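Local coordinates for regulatory protein LEU3 (Saccharomyces cerevisiae, PDB 2ER8), which binds everted CGG half-sites in DNA through a zinc binuclear cluster domain, controlling transcription of leucine-specific genes in yeast, at residues C6-K15 with C26-V34. Sequence-based numbering, arbitrary orientation.
Sequences CVECRQQKSK and CTKCAKKNV. With ZN (zinc ion), chain I; ZN (zinc ion), chain J; nucleotides of chain A; nucleotides of chain B.
Glu8 lays its CB over the SG of Cys29, 3.5 Å away, then bends toward Lys32. Its CG stands anti to the backbone N (chi1 -170°), and a turn at chi2 carries the carboxylate across the lysine chain at about a right angle. Lys32 NZ forms a salt bridge with Glu8 OE2 at 3.0 Å, coming down from above the carboxylate plane, while Gln12 NE2 hydrogen-bonds the same oxygen from the opposite face, on its syn side. With an alanine in place of Glu8, the Lys32 ammonium would probably lose its carboxylate mate, and Gln12 NE2 would lose one acceptor while keeping a DNA phosphate. Lys28 packs its CB on Cys9 SG, and its CG lies 3.5 Å from Lys15 O and near Ser14 OG.

Cysteine sulfurs from the two segments share two zinc ions. Cys6 SG and Cys26 SG each bridge both metals; Cys9 SG lies 2.4 Å from the zinc ion of chain J, completed by Cys16, and Cys29 SG binds the zinc ion of chain I, completed by Cys36. Each bridging sulfur also caps its own helix, Cys6 SG accepting from Cys9 N at 3.4 Å and Cys26 SG from Cys29 N at 3.2 Å. Beyond helix 7-11, Gln12 O receives N4 of cytosine DC3 of chain B at 3.0 Å, and Lys13 NZ reaches a guanine of the bound DNA. Two short helices joined through six cysteines and two zincs are the hallmark of the fungal Zn(2)-Cys(6) binuclear cluster, the DNA-binding domain of the Gal4 family.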
loop_
_atom_site.group_PDB
_atom_site.type_symbol
_atom_site.label_atom_id
_atom_site.label_comp_id
_atom_site.label_asym_id
_atom_site.label_seq_id
_atom_site.Cartn_x
_atom_site.Cartn_y
_atom_site.Cartn_z
ATOM N N CYS E 6 -13.852 -8.835 -2.121
ATOM C CA CYS E 6 -14.455 -9.807 -1.237
ATOM C C CYS E 6 -13.393 -10.381 -0.334
ATOM O O CYS E 6 -12.208 -10.380 -0.658
ATOM C CB CYS E 6 -15.079 -10.931 -2.033
ATOM S SG CYS E 6 -13.872 -12.081 -2.545
ATOM N N VAL E 7 -13.842 -10.875 0.805
ATOM C CA VAL E 7 -12.972 -11.462 1.798
ATOM C C VAL E 7 -11.846 -12.274 1.228
ATOM O O VAL E 7 -10.704 -11.941 1.419
ATOM C CB VAL E 7 -13.762 -12.367 2.698
ATOM C CG1 VAL E 7 -12.884 -12.932 3.763
ATOM C CG2 VAL E 7 -14.909 -11.593 3.279
ATOM N N GLU E 8 -12.181 -13.356 0.538
ATOM C CA GLU E 8 -11.179 -14.241 -0.035
ATOM C C GLU E 8 -10.177 -13.521 -0.901
ATOM O O GLU E 8 -8.987 -13.771 -0.775
ATOM C CB GLU E 8 -11.840 -15.353 -0.844
ATOM C CG GLU E 8 -10.881 -16.443 -1.258
ATOM C CD GLU E 8 -9.974 -16.908 -0.100
ATOM O OE1 GLU E 8 -10.442 -16.924 1.062
ATOM O OE2 GLU E 8 -8.795 -17.270 -0.340
ATOM N N CYS E 9 -10.630 -12.637 -1.780
ATOM C CA CYS E 9 -9.676 -11.921 -2.607
ATOM C C CYS E 9 -8.773 -11.041 -1.788
ATOM O O CYS E 9 -7.593 -10.918 -2.087
ATOM C CB CYS E 9 -10.394 -11.133 -3.653
ATOM S SG CYS E 9 -10.970 -12.345 -4.784
ATOM N N ARG E 10 -9.304 -10.454 -0.722
ATOM C CA ARG E 10 -8.479 -9.635 0.187
ATOM C C ARG E 10 -7.434 -10.470 0.899
ATOM O O ARG E 10 -6.296 -10.061 1.050
ATOM C CB ARG E 10 -9.319 -8.973 1.257
ATOM C CG ARG E 10 -9.960 -7.719 0.784
ATOM C CD ARG E 10 -10.565 -6.981 1.920
ATOM N NE ARG E 10 -11.033 -5.687 1.457
ATOM C CZ ARG E 10 -11.734 -4.861 2.213
ATOM N NH1 ARG E 10 -12.027 -5.221 3.458
ATOM N NH2 ARG E 10 -12.147 -3.701 1.724
ATOM N N GLN E 11 -7.854 -11.628 1.378
ATOM C CA GLN E 11 -6.970 -12.567 2.040
ATOM C C GLN E 11 -5.841 -12.976 1.088
ATOM O O GLN E 11 -4.673 -13.117 1.498
ATOM C CB GLN E 11 -7.768 -13.798 2.454
ATOM C CG GLN E 11 -6.904 -14.933 3.000
ATOM C CD GLN E 11 -6.119 -14.541 4.229
ATOM O OE1 GLN E 11 -6.632 -13.791 5.075
ATOM N NE2 GLN E 11 -4.869 -15.062 4.354
ATOM N N GLN E 12 -6.188 -13.156 -0.186
ATOM C CA GLN E 12 -5.175 -13.551 -1.171
ATOM C C GLN E 12 -4.597 -12.362 -2.001
ATOM O O GLN E 12 -3.839 -12.554 -2.963
ATOM C CB GLN E 12 -5.735 -14.639 -2.101
ATOM C CG GLN E 12 -6.353 -15.801 -1.401
ATOM C CD GLN E 12 -5.434 -16.450 -0.425
ATOM O OE1 GLN E 12 -4.234 -16.437 -0.616
ATOM N NE2 GLN E 12 -5.991 -17.064 0.616
ATOM N N LYS E 13 -4.937 -11.136 -1.606
ATOM C CA LYS E 13 -4.462 -9.951 -2.309
ATOM C C LYS E 13 -4.601 -10.169 -3.803
ATOM O O LYS E 13 -3.744 -9.757 -4.581
ATOM C CB LYS E 13 -3.002 -9.662 -1.971
ATOM C CG LYS E 13 -2.782 -9.071 -0.618
ATOM C CD LYS E 13 -1.324 -8.683 -0.441
ATOM C CE LYS E 13 -1.124 -7.911 0.825
ATOM N NZ LYS E 13 0.267 -7.375 0.985
ATOM N N SER E 14 -5.684 -10.827 -4.205
ATOM C CA SER E 14 -5.940 -11.091 -5.624
ATOM C C SER E 14 -7.017 -10.150 -6.216
ATOM O O SER E 14 -7.902 -9.632 -5.485
ATOM C CB SER E 14 -6.369 -12.561 -5.812
ATOM O OG SER E 14 -7.632 -12.812 -5.226
ATOM N N LYS E 15 -6.939 -9.929 -7.531
ATOM C CA LYS E 15 -7.930 -9.092 -8.179
ATOM C C LYS E 15 -9.323 -9.713 -7.995
ATOM O O LYS E 15 -9.571 -10.888 -8.330
ATOM C CB LYS E 15 -7.637 -8.945 -9.658
ATOM C CG LYS E 15 -8.600 -8.002 -10.311
ATOM C CD LYS E 15 -8.516 -8.103 -11.797
ATOM C CE LYS E 15 -9.635 -7.310 -12.413
ATOM N NZ LYS E 15 -9.679 -5.966 -11.773
ATOM N N CYS E 26 -17.493 -13.823 -6.936
ATOM C CA CYS E 26 -16.411 -13.268 -7.736
ATOM C C CYS E 26 -15.714 -14.428 -8.406
ATOM O O CYS E 26 -15.681 -15.549 -7.885
ATOM C CB CYS E 26 -15.412 -12.471 -6.883
ATOM S SG CYS E 26 -14.320 -13.505 -5.894
ATOM N N THR E 27 -15.188 -14.144 -9.589
ATOM C CA THR E 27 -14.482 -15.124 -10.396
ATOM C C THR E 27 -13.607 -16.017 -9.516
ATOM O O THR E 27 -13.839 -17.224 -9.412
ATOM C CB THR E 27 -13.584 -14.425 -11.441
ATOM O OG1 THR E 27 -14.378 -13.569 -12.275
ATOM C CG2 THR E 27 -12.894 -15.439 -12.295
ATOM N N LYS E 28 -12.614 -15.397 -8.879
ATOM C CA LYS E 28 -11.674 -16.084 -8.005
ATOM C C LYS E 28 -12.340 -17.016 -7.000
ATOM O O LYS E 28 -11.900 -18.149 -6.832
ATOM C CB LYS E 28 -10.825 -15.053 -7.261
ATOM C CG LYS E 28 -9.759 -14.350 -8.111
ATOM C CD LYS E 28 -8.598 -15.286 -8.344
ATOM C CE LYS E 28 -7.426 -14.624 -9.007
ATOM N NZ LYS E 28 -6.300 -15.617 -9.184
ATOM N N CYS E 29 -13.396 -16.537 -6.340
ATOM C CA CYS E 29 -14.116 -17.337 -5.332
ATOM C C CYS E 29 -14.844 -18.530 -5.939
ATOM O O CYS E 29 -14.928 -19.604 -5.339
ATOM C CB CYS E 29 -15.119 -16.472 -4.549
ATOM S SG CYS E 29 -14.394 -15.551 -3.173
ATOM N N ALA E 30 -15.381 -18.328 -7.133
ATOM C CA ALA E 30 -16.058 -19.393 -7.842
ATOM C C ALA E 30 -15.041 -20.506 -8.172
ATOM O O ALA E 30 -15.234 -21.676 -7.808
ATOM C CB ALA E 30 -16.665 -18.833 -9.107
ATOM N N LYS E 31 -13.963 -20.136 -8.854
ATOM C CA LYS E 31 -12.948 -21.091 -9.225
ATOM C C LYS E 31 -12.428 -21.874 -8.029
ATOM O O LYS E 31 -12.021 -23.013 -8.173
ATOM C CB LYS E 31 -11.809 -20.369 -9.899
ATOM C CG LYS E 31 -10.807 -21.307 -10.544
ATOM C CD LYS E 31 -9.837 -20.539 -11.470
ATOM C CE LYS E 31 -8.837 -19.594 -10.700
ATOM N NZ LYS E 31 -9.445 -18.353 -10.094
ATOM N N LYS E 32 -12.434 -21.267 -6.848
ATOM C CA LYS E 32 -11.970 -21.946 -5.636
ATOM C C LYS E 32 -13.150 -22.681 -5.006
ATOM O O LYS E 32 -13.016 -23.321 -3.970
ATOM C CB LYS E 32 -11.421 -20.935 -4.624
ATOM C CG LYS E 32 -10.215 -20.163 -5.086
ATOM C CD LYS E 32 -9.606 -19.365 -3.943
ATOM C CE LYS E 32 -9.212 -20.290 -2.777
ATOM N NZ LYS E 32 -8.124 -19.726 -1.918
ATOM N N ASN E 33 -14.312 -22.567 -5.635
ATOM C CA ASN E 33 -15.517 -23.207 -5.132
ATOM C C ASN E 33 -15.736 -22.865 -3.660
ATOM O O ASN E 33 -15.937 -23.742 -2.818
ATOM C CB ASN E 33 -15.414 -24.714 -5.296
ATOM C CG ASN E 33 -16.724 -25.406 -5.025
ATOM O OD1 ASN E 33 -16.784 -26.632 -4.934
ATOM N ND2 ASN E 33 -17.794 -24.620 -4.902
ATOM N N VAL E 34 -15.686 -21.572 -3.358
ATOM C CA VAL E 34 -15.882 -21.090 -2.000
ATOM C C VAL E 34 -16.804 -19.888 -2.013
ATOM O O VAL E 34 -16.937 -19.182 -3.018
ATOM C CB VAL E 34 -14.552 -20.679 -1.324
ATOM C CG1 VAL E 34 -13.674 -21.890 -1.130
ATOM C CG2 VAL E 34 -13.839 -19.640 -2.170
HETATM ZN ZN ZN I . -15.204 -13.669 -3.718
HETATM ZN ZN ZN J . -13.249 -11.593 -4.991
ATOM P P DC A 8 -8.963 -5.027 -7.670
ATOM O OP1 DC A 8 -9.952 -4.935 -8.800
ATOM O OP2 DC A 8 -9.042 -6.130 -6.644
ATOM O "O5'" DC A 8 -7.539 -5.095 -8.337
ATOM C "C5'" DC A 8 -6.477 -4.531 -7.630
ATOM C "C4'" DC A 8 -5.186 -4.828 -8.325
ATOM O "O4'" DC A 8 -4.132 -4.617 -7.363
ATOM C "C3'" DC A 8 -5.068 -6.282 -8.747
ATOM O "O3'" DC A 8 -4.260 -6.265 -9.932
ATOM C "C2'" DC A 8 -4.480 -6.943 -7.507
ATOM C "C1'" DC A 8 -3.584 -5.849 -6.938
ATOM N N1 DC A 8 -3.458 -5.784 -5.468
ATOM C C2 DC A 8 -2.282 -5.288 -4.947
ATOM O O2 DC A 8 -1.425 -4.857 -5.740
ATOM N N3 DC A 8 -2.098 -5.267 -3.602
ATOM C C4 DC A 8 -3.055 -5.715 -2.792
ATOM N N4 DC A 8 -2.813 -5.690 -1.475
ATOM C C5 DC A 8 -4.295 -6.203 -3.297
ATOM C C6 DC A 8 -4.451 -6.221 -4.637
ATOM P P DC B 3 1.181 -14.969 4.538
ATOM O OP1 DC B 3 1.995 -15.373 5.741
ATOM O OP2 DC B 3 -0.269 -14.591 4.733
ATOM O "O5'" DC B 3 1.963 -13.743 3.905
ATOM C "C5'" DC B 3 2.134 -13.692 2.516
ATOM C "C4'" DC B 3 3.280 -12.786 2.168
ATOM O "O4'" DC B 3 3.228 -12.670 0.739
ATOM C "C3'" DC B 3 3.125 -11.375 2.702
ATOM O "O3'" DC B 3 4.437 -10.803 2.700
ATOM C "C2'" DC B 3 2.247 -10.737 1.643
ATOM C "C1'" DC B 3 2.725 -11.405 0.374
ATOM N N1 DC B 3 1.700 -11.619 -0.657
ATOM C C2 DC B 3 2.081 -11.437 -1.998
ATOM O O2 DC B 3 3.252 -11.088 -2.253
ATOM N N3 DC B 3 1.173 -11.649 -2.973
ATOM C C4 DC B 3 -0.066 -12.018 -2.662
ATOM N N4 DC B 3 -0.920 -12.207 -3.682
ATOM C C5 DC B 3 -0.483 -12.205 -1.295
ATOM C C6 DC B 3 0.426 -11.994 -0.335
#